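Dihydroorotase (PDB 6L0A) interconverts N-carbamoyl-L-aspartate and dihydroorotate as a zinc-dependent hydrolase, catalysing the third step of de novo pyrimidine synthesis. Local coordinates at residues C[7-12]-C[317-322]; C[162-167]-C[174-179]; C[198-203]-C[308-313]; C[282-287]-C[302-307]. One frame throughout, in Å; residues are numbered along the deposited sequence.

Contact 1: C[7-12]-C[317-322]; sequences LGLTCD and SEVASS
The flat groups met by Leu9 are the peptide carbonyls of Ser321 and Ser322, and the methyl CD2 touches both at their oxygen ends. CD2 lies 3.9 Å from Ser322 O and 4.0 Å from Ser321 O, this single methyl facing two successive carbonyl oxygens, both on its loop side. The other branch reaches Val319, with Leu9 CD1 4.4 Å from Val319 CG2, a loose apolar touch. Leu9 CG stands anti to its own carbonyl carbon (chi1 -53°), which sends the isobutyl group out from the chain to the loop. This is where the small antiparallel sheet of the amidohydrolase fold passes into the TIM barrel: 7-12 leaves strand 4-8 and enters strand 11-15, while 317-322 returns from helix 300-312 to strand 324-328 of that sheet. Just before the turn Leu7 and Gly8 both face Ala325 in a classic beta bulge, Gly8 having a positive phi (69°), which favours glycine. Leu9 also packs on Ile309 of helix 300-312 and on Ser36. On the loop side, Val319 rests against Thr69, whose OG1 bonds to Ala320 N, and Ser321 OG bonds to the backbone N of Asp323.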
loop_
_atom_site.group_PDB
_atom_site.type_symbol
_atom_site.label_atom_id
_atom_site.label_comp_id
_atom_site.label_asym_id
_atom_site.label_seq_id
_atom_site.Cartn_x
_atom_site.Cartn_y
_atom_site.Cartn_z
ATOM N N LEU C 7 -25.964 13.375 21.450
ATOM C CA LEU C 7 -25.000 12.316 21.709
ATOM C C LEU C 7 -24.423 12.375 23.118
ATOM O O LEU C 7 -23.688 11.460 23.515
ATOM C CB LEU C 7 -23.874 12.374 20.672
ATOM C CG LEU C 7 -24.326 12.065 19.238
ATOM C CD1 LEU C 7 -23.194 12.276 18.240
ATOM C CD2 LEU C 7 -24.874 10.651 19.130
ATOM N N GLY C 8 -24.729 13.424 23.878
ATOM C CA GLY C 8 -24.296 13.470 25.266
ATOM C C GLY C 8 -22.795 13.634 25.403
ATOM O O GLY C 8 -22.157 14.447 24.717
ATOM N N LEU C 9 -22.222 12.869 26.336
ATOM C CA LEU C 9 -20.789 12.939 26.627
ATOM C C LEU C 9 -20.090 11.934 25.718
ATOM O O LEU C 9 -19.965 10.757 26.035
ATOM C CB LEU C 9 -20.518 12.650 28.099
ATOM C CG LEU C 9 -21.316 13.509 29.077
ATOM C CD1 LEU C 9 -21.149 13.012 30.503
ATOM C CD2 LEU C 9 -20.909 14.971 28.948
ATOM N N THR C 10 -19.650 12.411 24.565
ATOM C CA THR C 10 -18.979 11.577 23.578
ATOM C C THR C 10 -17.553 11.258 24.020
ATOM O O THR C 10 -16.885 12.079 24.655
ATOM C CB THR C 10 -18.937 12.304 22.239
ATOM O OG1 THR C 10 -18.480 13.640 22.462
ATOM C CG2 THR C 10 -20.323 12.356 21.608
ATOM N N CYS C 11 -17.065 10.074 23.635
ATOM C CA CYS C 11 -15.689 9.710 23.949
ATOM C C CYS C 11 -14.969 9.181 22.712
ATOM O O CYS C 11 -15.531 8.428 21.910
ATOM C CB CYS C 11 -15.602 8.666 25.057
ATOM S SG CYS C 11 -16.673 7.255 24.902
ATOM N N ASP C 12 -13.711 9.578 22.588
ATOM C CA ASP C 12 -12.778 9.027 21.606
ATOM C C ASP C 12 -11.681 8.355 22.421
ATOM O O ASP C 12 -10.855 9.025 23.052
ATOM C CB ASP C 12 -12.237 10.128 20.695
ATOM C CG ASP C 12 -11.172 9.631 19.740
ATOM O OD1 ASP C 12 -10.833 8.426 19.775
ATOM O OD2 ASP C 12 -10.678 10.461 18.957
ATOM N N SER C 317 -17.967 12.574 38.150
ATOM C CA SER C 317 -17.057 13.396 38.938
ATOM C C SER C 317 -15.717 13.626 38.248
ATOM O O SER C 317 -15.016 14.579 38.602
ATOM C CB SER C 317 -16.823 12.762 40.308
ATOM O OG SER C 317 -16.191 11.506 40.177
ATOM N N GLU C 318 -15.333 12.780 37.288
ATOM C CA GLU C 318 -14.094 13.023 36.565
ATOM C C GLU C 318 -14.271 13.996 35.407
ATOM O O GLU C 318 -13.280 14.416 34.811
ATOM C CB GLU C 318 -13.520 11.731 35.989
ATOM C CG GLU C 318 -13.826 10.467 36.758
ATOM C CD GLU C 318 -13.259 9.265 36.045
ATOM O OE1 GLU C 318 -12.106 9.368 35.574
ATOM O OE2 GLU C 318 -13.956 8.236 35.930
ATOM N N VAL C 319 -15.499 14.356 35.088
ATOM C CA VAL C 319 -15.788 14.993 33.818
ATOM C C VAL C 319 -15.415 16.471 33.893
ATOM O O VAL C 319 -15.795 17.183 34.822
ATOM C CB VAL C 319 -17.250 14.754 33.425
ATOM C CG1 VAL C 319 -17.733 15.854 32.567
ATOM C CG2 VAL C 319 -17.354 13.365 32.669
ATOM N N ALA C 320 -14.621 16.933 32.921
ATOM C CA ALA C 320 -14.196 18.328 32.876
ATOM C C ALA C 320 -15.322 19.294 32.514
ATOM O O ALA C 320 -15.220 20.483 32.842
ATOM C CB ALA C 320 -13.059 18.509 31.856
ATOM N N SER C 321 -16.348 18.836 31.802
ATOM C CA SER C 321 -17.461 19.674 31.373
ATOM C C SER C 321 -18.648 18.776 31.065
ATOM O O SER C 321 -18.495 17.732 30.426
ATOM C CB SER C 321 -17.103 20.515 30.144
ATOM O OG SER C 321 -18.268 20.909 29.437
ATOM N N SER C 322 -19.828 19.178 31.536
ATOM C CA SER C 322 -21.040 18.406 31.301
ATOM C C SER C 322 -21.726 18.768 29.989
ATOM O O SER C 322 -22.807 18.239 29.711
ATOM C CB SER C 322 -22.020 18.581 32.470
ATOM O OG SER C 322 -22.155 19.949 32.820
#

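Contact 2: C[162-167]-C[174-179]; sequences PALKKL and LKIILE
Helix 162-167 runs almost exactly antiparallel to strand 175-178, at 171° with the axes 10.3 Å apart, and Leu164 lies across from Leu178. Together with strand 133-136 they make a beta-alpha-beta unit of the TIM barrel, in which the helix packs on the outer side of the strands. Leu164 carries the contact, its two methyls serving different strand residues. CD1 meets Ile176 CG2 at 3.7 Å, the two side chains sliding past each other in opposite directions. CD2 meets Leu178 CD2 at 3.9 Å, and here the chains are set at a slant. With CG anti to the backbone N (chi1 174°), Leu164 extends from the helix so that its fork fits between the two strand residues, one methyl toward each. Ile177, between them in sequence, points away from the helix. Leu136 of the neighbouring strand touches Leu164, Leu167 and Ile176, and Ile190 of helix 184-193 touches Leu164 and Leu178, which continues the apolar layer beyond both segments. One turn further along the helix the far end of Ile176 comes up against Leu167, its CD1 lying 4.1 Å from Leu167 C and 4.2 Å from Leu167 CB.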
loop_
_atom_site.group_PDB
_atom_site.type_symbol
_atom_site.label_atom_id
_atom_site.label_comp_id
_atom_site.label_asym_id
_atom_site.label_seq_id
_atom_site.Cartn_x
_atom_site.Cartn_y
_atom_site.Cartn_z
ATOM N N PRO C 162 -3.714 -15.043 18.384
ATOM C CA PRO C 162 -3.355 -15.985 19.466
ATOM C C PRO C 162 -2.764 -15.303 20.692
ATOM O O PRO C 162 -3.066 -15.710 21.824
ATOM C CB PRO C 162 -2.340 -16.920 18.796
ATOM C CG PRO C 162 -2.698 -16.884 17.346
ATOM C CD PRO C 162 -3.162 -15.472 17.081
ATOM N N ALA C 163 -1.932 -14.273 20.500
ATOM C CA ALA C 163 -1.368 -13.551 21.639
ATOM C C ALA C 163 -2.463 -12.894 22.470
ATOM O O ALA C 163 -2.419 -12.931 23.706
ATOM C CB ALA C 163 -0.361 -12.503 21.165
ATOM N N LEU C 164 -3.448 -12.280 21.806
ATOM C CA LEU C 164 -4.582 -11.697 22.517
ATOM C C LEU C 164 -5.296 -12.747 23.359
ATOM O O LEU C 164 -5.623 -12.511 24.530
ATOM C CB LEU C 164 -5.561 -11.070 21.522
ATOM C CG LEU C 164 -6.866 -10.533 22.104
ATOM C CD1 LEU C 164 -6.574 -9.435 23.143
ATOM C CD2 LEU C 164 -7.795 -10.026 21.000
ATOM N N LYS C 165 -5.569 -13.912 22.768
ATOM C CA LYS C 165 -6.318 -14.928 23.500
ATOM C C LYS C 165 -5.525 -15.434 24.699
ATOM O O LYS C 165 -6.093 -15.656 25.774
ATOM C CB LYS C 165 -6.696 -16.078 22.565
ATOM C CG LYS C 165 -7.840 -15.743 21.609
ATOM C CD LYS C 165 -8.153 -16.944 20.721
ATOM C CE LYS C 165 -8.363 -16.548 19.273
ATOM N NZ LYS C 165 -8.585 -17.752 18.412
ATOM N N LYS C 166 -4.214 -15.601 24.543
ATOM C CA LYS C 166 -3.394 -16.063 25.660
ATOM C C LYS C 166 -3.369 -15.041 26.792
ATOM O O LYS C 166 -3.434 -15.412 27.971
ATOM C CB LYS C 166 -1.976 -16.372 25.192
ATOM C CG LYS C 166 -1.089 -16.938 26.306
ATOM C CD LYS C 166 0.263 -17.367 25.791
ATOM C CE LYS C 166 1.152 -17.879 26.927
ATOM N NZ LYS C 166 0.362 -18.642 27.944
ATOM N N LEU C 167 -3.272 -13.748 26.461
ATOM C CA LEU C 167 -3.283 -12.726 27.509
ATOM C C LEU C 167 -4.616 -12.713 28.243
ATOM O O LEU C 167 -4.657 -12.574 29.472
ATOM C CB LEU C 167 -2.987 -11.338 26.917
ATOM C CG LEU C 167 -1.575 -11.055 26.406
ATOM C CD1 LEU C 167 -1.526 -9.673 25.733
ATOM C CD2 LEU C 167 -0.532 -11.149 27.523
ATOM N N LEU C 174 -8.485 -8.797 33.702
ATOM C CA LEU C 174 -7.895 -7.592 33.128
ATOM C C LEU C 174 -8.743 -7.092 31.964
ATOM O O LEU C 174 -9.072 -7.855 31.054
ATOM C CB LEU C 174 -6.467 -7.896 32.668
ATOM C CG LEU C 174 -5.637 -6.824 31.960
ATOM C CD1 LEU C 174 -5.434 -5.637 32.884
ATOM C CD2 LEU C 174 -4.294 -7.389 31.496
ATOM N N LYS C 175 -9.097 -5.807 31.989
ATOM C CA LYS C 175 -9.723 -5.192 30.828
ATOM C C LYS C 175 -8.680 -5.027 29.727
ATOM O O LYS C 175 -7.611 -4.448 29.952
ATOM C CB LYS C 175 -10.334 -3.839 31.207
ATOM C CG LYS C 175 -11.622 -3.956 32.018
ATOM C CD LYS C 175 -12.323 -2.610 32.190
ATOM C CE LYS C 175 -11.755 -1.801 33.355
ATOM N NZ LYS C 175 -12.517 -0.529 33.595
ATOM N N ILE C 176 -8.970 -5.571 28.548
ATOM C CA ILE C 176 -8.045 -5.541 27.420
ATOM C C ILE C 176 -8.789 -5.012 26.206
ATOM O O ILE C 176 -9.923 -5.422 25.933
ATOM C CB ILE C 176 -7.457 -6.934 27.119
ATOM C CG1 ILE C 176 -6.673 -7.484 28.305
ATOM C CG2 ILE C 176 -6.551 -6.893 25.886
ATOM C CD1 ILE C 176 -6.247 -8.936 28.102
ATOM N N ILE C 177 -8.155 -4.114 25.465
ATOM C CA ILE C 177 -8.737 -3.606 24.234
ATOM C C ILE C 177 -7.823 -3.949 23.073
ATOM O O ILE C 177 -6.632 -3.617 23.090
ATOM C CB ILE C 177 -8.981 -2.088 24.279
ATOM C CG1 ILE C 177 -9.917 -1.723 25.433
ATOM C CG2 ILE C 177 -9.583 -1.626 22.943
ATOM C CD1 ILE C 177 -10.161 -0.235 25.562
ATOM N N LEU C 178 -8.385 -4.594 22.063
ATOM C CA LEU C 178 -7.716 -4.710 20.772
ATOM C C LEU C 178 -8.001 -3.415 20.021
ATOM O O LEU C 178 -9.085 -3.229 19.470
ATOM C CB LEU C 178 -8.217 -5.938 20.019
ATOM C CG LEU C 178 -7.485 -6.286 18.714
ATOM C CD1 LEU C 178 -5.986 -6.501 18.917
ATOM C CD2 LEU C 178 -8.119 -7.503 18.057
ATOM N N GLU C 179 -7.034 -2.497 20.035
ATOM C CA GLU C 179 -7.239 -1.178 19.464
ATOM C C GLU C 179 -7.344 -1.253 17.942
ATOM O O GLU C 179 -6.792 -2.149 17.303
ATOM C CB GLU C 179 -6.089 -0.243 19.859
ATOM C CG GLU C 179 -5.969 0.008 21.369
ATOM C CD GLU C 179 -7.107 0.854 21.910
ATOM O OE1 GLU C 179 -7.742 1.562 21.103
ATOM O OE2 GLU C 179 -7.372 0.828 23.140
#

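Contact 3: C[198-203]-C[308-313]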
loop_
_atom_site.group_PDB
_atom_site.type_symbol
_atom_site.label_atom_id
_atom_site.label_comp_id
_atom_site.label_asym_id
_atom_site.label_seq_id
_atom_site.Cartn_x
_atom_site.Cartn_y
_atom_site.Cartn_z
ATOM N N LYS C 198 -23.962 -10.520 28.338
ATOM C CA LYS C 198 -25.373 -10.158 28.398
ATOM C C LYS C 198 -25.604 -8.659 28.526
ATOM O O LYS C 198 -26.592 -8.141 27.989
ATOM C CB LYS C 198 -26.043 -10.872 29.579
ATOM C CG LYS C 198 -26.062 -12.391 29.466
ATOM C CD LYS C 198 -25.381 -13.042 30.664
ATOM C CE LYS C 198 -25.144 -14.528 30.432
ATOM N NZ LYS C 198 -23.826 -14.974 30.972
ATOM N N LYS C 199 -24.731 -7.948 29.231
ATOM C CA LYS C 199 -24.831 -6.508 29.382
ATOM C C LYS C 199 -23.434 -5.920 29.220
ATOM O O LYS C 199 -22.433 -6.630 29.261
ATOM C CB LYS C 199 -25.456 -6.131 30.739
ATOM C CG LYS C 199 -25.848 -4.661 30.889
ATOM C CD LYS C 199 -26.346 -4.043 29.585
ATOM C CE LYS C 199 -26.473 -2.527 29.711
ATOM N NZ LYS C 199 -26.005 -1.815 28.484
ATOM N N ALA C 200 -23.384 -4.605 29.011
ATOM C CA ALA C 200 -22.114 -3.930 28.757
ATOM C C ALA C 200 -21.088 -4.202 29.852
ATOM O O ALA C 200 -19.901 -4.394 29.564
ATOM C CB ALA C 200 -22.356 -2.423 28.605
ATOM N N THR C 201 -21.523 -4.233 31.119
ATOM C CA THR C 201 -20.566 -4.392 32.212
ATOM C C THR C 201 -19.943 -5.784 32.253
ATOM O O THR C 201 -18.958 -5.977 32.968
ATOM C CB THR C 201 -21.220 -4.071 33.566
ATOM O OG1 THR C 201 -22.357 -4.917 33.778
ATOM C CG2 THR C 201 -21.659 -2.612 33.621
ATOM N N ASP C 202 -20.478 -6.748 31.497
ATOM C CA ASP C 202 -19.836 -8.053 31.377
ATOM C C ASP C 202 -18.586 -8.018 30.502
ATOM O O ASP C 202 -17.785 -8.957 30.552
ATOM C CB ASP C 202 -20.814 -9.075 30.789
ATOM C CG ASP C 202 -22.029 -9.296 31.666
ATOM O OD1 ASP C 202 -21.888 -9.224 32.907
ATOM O OD2 ASP C 202 -23.120 -9.554 31.108
ATOM N N VAL C 203 -18.395 -6.965 29.712
ATOM C CA VAL C 203 -17.341 -6.965 28.699
ATOM C C VAL C 203 -15.987 -6.795 29.374
ATOM O O VAL C 203 -15.758 -5.825 30.104
ATOM C CB VAL C 203 -17.576 -5.861 27.662
ATOM C CG1 VAL C 203 -16.352 -5.738 26.735
ATOM C CG2 VAL C 203 -18.847 -6.135 26.858
ATOM N N GLY C 308 -17.960 3.244 25.473
ATOM C CA GLY C 308 -16.644 3.632 25.966
ATOM C C GLY C 308 -16.696 4.129 27.396
ATOM O O GLY C 308 -15.840 3.786 28.217
ATOM N N ILE C 309 -17.704 4.944 27.715
ATOM C CA ILE C 309 -17.892 5.396 29.092
ATOM C C ILE C 309 -18.064 4.204 30.030
ATOM O O ILE C 309 -17.489 4.169 31.125
ATOM C CB ILE C 309 -19.088 6.363 29.165
ATOM C CG1 ILE C 309 -18.648 7.760 28.725
ATOM C CG2 ILE C 309 -19.693 6.379 30.574
ATOM C CD1 ILE C 309 -19.789 8.736 28.521
ATOM N N SER C 310 -18.838 3.203 29.608
ATOM C CA SER C 310 -19.076 2.034 30.452
ATOM C C SER C 310 -17.804 1.203 30.646
ATOM O O SER C 310 -17.497 0.777 31.767
ATOM C CB SER C 310 -20.200 1.180 29.850
ATOM O OG SER C 310 -20.304 -0.081 30.495
ATOM N N PHE C 311 -17.056 0.959 29.564
ATOM C CA PHE C 311 -15.867 0.109 29.651
ATOM C C PHE C 311 -14.775 0.758 30.491
ATOM O O PHE C 311 -14.108 0.082 31.283
ATOM C CB PHE C 311 -15.343 -0.198 28.239
ATOM C CG PHE C 311 -14.267 -1.247 28.198
ATOM C CD1 PHE C 311 -14.594 -2.586 28.142
ATOM C CD2 PHE C 311 -12.931 -0.894 28.219
ATOM C CE1 PHE C 311 -13.604 -3.569 28.111
ATOM C CE2 PHE C 311 -11.947 -1.860 28.188
ATOM C CZ PHE C 311 -12.288 -3.205 28.124
ATOM N N TYR C 312 -14.554 2.057 30.312
ATOM C CA TYR C 312 -13.540 2.752 31.086
ATOM C C TYR C 312 -14.078 3.203 32.437
ATOM O O TYR C 312 -13.324 3.783 33.228
ATOM C CB TYR C 312 -13.006 3.958 30.309
ATOM C CG TYR C 312 -11.905 3.609 29.320
ATOM C CD1 TYR C 312 -12.203 3.203 28.020
ATOM C CD2 TYR C 312 -10.566 3.678 29.694
ATOM C CE1 TYR C 312 -11.179 2.878 27.118
ATOM C CE2 TYR C 312 -9.550 3.369 28.810
ATOM C CZ TYR C 312 -9.859 2.965 27.527
ATOM O OH TYR C 312 -8.831 2.651 26.662
ATOM N N GLU C 313 -15.362 2.951 32.691
ATOM C CA GLU C 313 -16.037 3.298 33.943
ATOM C C GLU C 313 -15.804 4.763 34.301
ATOM O O GLU C 313 -15.343 5.105 35.392
ATOM C CB GLU C 313 -15.612 2.356 35.073
ATOM C CG GLU C 313 -15.928 0.904 34.720
ATOM C CD GLU C 313 -15.429 -0.111 35.754
ATOM O OE1 GLU C 313 -15.897 -0.056 36.907
ATOM O OE2 GLU C 313 -14.575 -0.938 35.397
HETATM O O HOH W 1 -18.514 -1.919 29.487
#
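At the N-terminal mouth of the TIM barrel, away from the zinc-bearing end, Ser310 and Phe311 of helix 300-312 meet Ala200, Thr201 and Val203 of the loop that leads into strand 205-209. The helix finishes here in a Schellman motif, Glu313 taking the positive-phi position. Phe311 reaches the loop with the CD1-CE1 side of its ring: CE1 lies 3.8 Å from Val203 CG1 and 3.7 Å from Val203 O, the oxygen approaching obliquely. The two side chains cross at about a right angle. Phe311 CG is anti to the backbone N (chi1 -170°), which swings the ring off the helix, its CE1 side to Val203 and its CE2 side to Ile177; Val133 also touches it. Cutting the ring back to an alanine would probably open a gap among Val203, Ile177 and Val133 and leave the end of the helix less firmly seated. At the preceding residue, Ser310 OG packs on Ala200 CB at 3.6 Å, and the polar link is made by a water, giving a hydrogen bond to Ala200 O and sharing another with Ser310 OG, each 2.8 Å long. The loop is braced from within by Asp202, whose OD2 accepts two backbone N-H groups. Lys198 N uses the anti lone pair of OD2 at 3.1 Å, whereas Lys199 N, 2.9 Å from Asp202 OD2, comes from above the carboxylate plane, 42° out of it.

Contact 4: C[282-287]-C[302-307]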
loop_
_atom_site.group_PDB
_atom_site.type_symbol
_atom_site.label_atom_id
_atom_site.label_comp_id
_atom_site.label_asym_id
_atom_site.label_seq_id
_atom_site.Cartn_x
_atom_site.Cartn_y
_atom_site.Cartn_z
ATOM N N PHE C 282 -12.975 16.416 12.625
ATOM C CA PHE C 282 -14.341 16.101 12.227
ATOM C C PHE C 282 -14.737 14.721 12.710
ATOM O O PHE C 282 -15.547 14.047 12.074
ATOM C CB PHE C 282 -14.509 16.223 10.706
ATOM C CG PHE C 282 -14.155 17.585 10.191
ATOM C CD1 PHE C 282 -15.104 18.596 10.172
ATOM C CD2 PHE C 282 -12.871 17.872 9.767
ATOM C CE1 PHE C 282 -14.779 19.861 9.719
ATOM C CE2 PHE C 282 -12.537 19.135 9.320
ATOM C CZ PHE C 282 -13.495 20.131 9.297
ATOM N N ALA C 283 -14.184 14.309 13.857
ATOM C CA ALA C 283 -14.288 12.929 14.316
ATOM C C ALA C 283 -15.731 12.430 14.319
ATOM O O ALA C 283 -16.058 11.439 13.662
ATOM C CB ALA C 283 -13.661 12.814 15.710
ATOM N N ILE C 284 -16.616 13.099 15.050
ATOM C CA ILE C 284 -17.973 12.574 15.159
ATOM C C ILE C 284 -18.723 12.700 13.832
ATOM O O ILE C 284 -19.407 11.743 13.437
ATOM C CB ILE C 284 -18.739 13.249 16.310
ATOM C CG1 ILE C 284 -18.012 12.987 17.632
ATOM C CG2 ILE C 284 -20.152 12.687 16.383
ATOM C CD1 ILE C 284 -17.985 11.515 18.023
ATOM N N PRO C 285 -18.644 13.829 13.113
ATOM C CA PRO C 285 -19.246 13.870 11.762
ATOM C C PRO C 285 -18.814 12.737 10.830
ATOM O O PRO C 285 -19.658 12.250 10.065
ATOM C CB PRO C 285 -18.808 15.239 11.232
ATOM C CG PRO C 285 -18.666 16.084 12.458
ATOM C CD PRO C 285 -18.133 15.156 13.519
ATOM N N TYR C 286 -17.545 12.295 10.866
ATOM C CA TYR C 286 -17.143 11.143 10.052
ATOM C C TYR C 286 -17.961 9.913 10.414
ATOM O O TYR C 286 -18.464 9.195 9.540
ATOM C CB TYR C 286 -15.653 10.810 10.242
ATOM C CG TYR C 286 -14.637 11.802 9.734
ATOM C CD1 TYR C 286 -14.649 12.237 8.410
ATOM C CD2 TYR C 286 -13.635 12.270 10.569
ATOM C CE1 TYR C 286 -13.705 13.132 7.953
ATOM C CE2 TYR C 286 -12.680 13.160 10.125
ATOM C CZ TYR C 286 -12.723 13.591 8.809
ATOM O OH TYR C 286 -11.780 14.475 8.381
ATOM N N ILE C 287 -18.061 9.623 11.711
ATOM C CA ILE C 287 -18.769 8.430 12.151
ATOM C C ILE C 287 -20.252 8.532 11.803
ATOM O O ILE C 287 -20.887 7.546 11.410
ATOM C CB ILE C 287 -18.547 8.223 13.658
ATOM C CG1 ILE C 287 -17.048 8.064 13.951
ATOM C CG2 ILE C 287 -19.318 7.018 14.134
ATOM C CD1 ILE C 287 -16.441 6.831 13.300
ATOM N N GLY C 302 -24.523 4.770 21.294
ATOM C CA GLY C 302 -23.810 3.686 21.945
ATOM C C GLY C 302 -22.363 3.610 21.498
ATOM O O GLY C 302 -21.455 3.465 22.322
ATOM N N PHE C 303 -22.127 3.771 20.193
ATOM C CA PHE C 303 -20.788 3.565 19.643
ATOM C C PHE C 303 -19.836 4.691 20.031
ATOM O O PHE C 303 -18.651 4.437 20.274
ATOM C CB PHE C 303 -20.865 3.424 18.122
ATOM C CG PHE C 303 -19.520 3.258 17.461
ATOM C CD1 PHE C 303 -18.822 2.067 17.571
ATOM C CD2 PHE C 303 -18.965 4.287 16.733
ATOM C CE1 PHE C 303 -17.566 1.914 16.973
ATOM C CE2 PHE C 303 -17.722 4.144 16.119
ATOM C CZ PHE C 303 -17.026 2.952 16.247
ATOM N N VAL C 304 -20.324 5.933 20.108
ATOM C CA VAL C 304 -19.473 7.086 20.384
ATOM C C VAL C 304 -19.651 7.645 21.787
ATOM O O VAL C 304 -19.055 8.685 22.096
ATOM C CB VAL C 304 -19.669 8.210 19.351
ATOM C CG1 VAL C 304 -19.391 7.701 17.928
ATOM C CG2 VAL C 304 -21.077 8.800 19.454
ATOM N N SER C 305 -20.454 7.011 22.643
ATOM C CA SER C 305 -20.546 7.515 24.008
ATOM C C SER C 305 -20.777 6.413 25.034
ATOM O O SER C 305 -19.935 6.212 25.911
ATOM C CB SER C 305 -21.648 8.571 24.134
ATOM O OG SER C 305 -21.669 9.103 25.453
ATOM N N ASP C 306 -21.897 5.689 24.935
ATOM C CA ASP C 306 -22.294 4.776 26.010
ATOM C C ASP C 306 -21.223 3.725 26.295
ATOM O O ASP C 306 -20.837 3.512 27.453
ATOM C CB ASP C 306 -23.616 4.077 25.663
ATOM C CG ASP C 306 -24.761 5.049 25.431
ATOM O OD1 ASP C 306 -24.620 6.253 25.736
ATOM O OD2 ASP C 306 -25.805 4.592 24.922
ATOM N N PHE C 307 -20.748 3.037 25.252
ATOM C CA PHE C 307 -19.955 1.829 25.468
ATOM C C PHE C 307 -18.553 2.158 25.964
ATOM O O PHE C 307 -18.005 1.436 26.805
ATOM C CB PHE C 307 -19.903 1.001 24.183
ATOM C CG PHE C 307 -21.251 0.473 23.756
ATOM C CD1 PHE C 307 -22.192 0.090 24.708
ATOM C CD2 PHE C 307 -21.584 0.379 22.414
ATOM C CE1 PHE C 307 -23.437 -0.399 24.319
ATOM C CE2 PHE C 307 -22.820 -0.098 22.024
ATOM C CZ PHE C 307 -23.749 -0.489 22.977
#
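This is a buried, wholly apolar helix-to-helix contact, in which Ile284 and Ile287 of helix 283-293 meet Val304 and Phe303 of helix 300-312 beside the last barrel strand, 253-255. The short axes lie 11.4 Å apart at 124°, so the helices cross steeply. Ile287 does most of the joining: its CG2 comes to the edge of the Phe303 ring, near the ring plane and 3.8 Å from both CD2 and CE2, and also lies 3.9 Å from Val304 CG1. Ile287 CG2 stands anti to its backbone N (chi1 -60° to CG1), which turns this methyl to the ring edge. Ile287 and Phe303 cross at about a right angle. Ile284 uses only its far end, CD1 lying 3.9 Å from Val304 CB. Both helices follow strand 253-255 in the TIM barrel, and Phe255 of that strand packs on Ile287 and Phe303 alike. Helix 300-312 is not regular here: it widens into a pi-type turn over 302-306, with Phe307 N bonded to Gly302 O at 3.0 Å. The Phe307 ring lays one face over Gly302 CA, 3.9 Å above its plane and toward its rim; a beta carbon on Gly302 would be crowded by Phe307 CE2. Phe303 also meets the ring of Phe291.

Helix 300-312 ties three contacts together: contact 4 uses its first part, contact 3 its end, and both touch 7-12 of contact 1. The joint of contact 4 with contact 1 includes the backbone bond from Cys11 N to Val304 O (2.9 Å). Contact 2, its centre about 27 Å from that of contact 1, meets contact 3 through a 2.8 Å salt bridge from Lys175 NZ to Glu313 OE2. Contact 2 lies near the metal site: the side chain of Leu178 is about 10 Å from a zinc ion and about 12 Å from the bound malate; that of Phe303 in contact 4 is about 10 Å from those of His14 and His180. Along the chain, contact 1 encloses the other three.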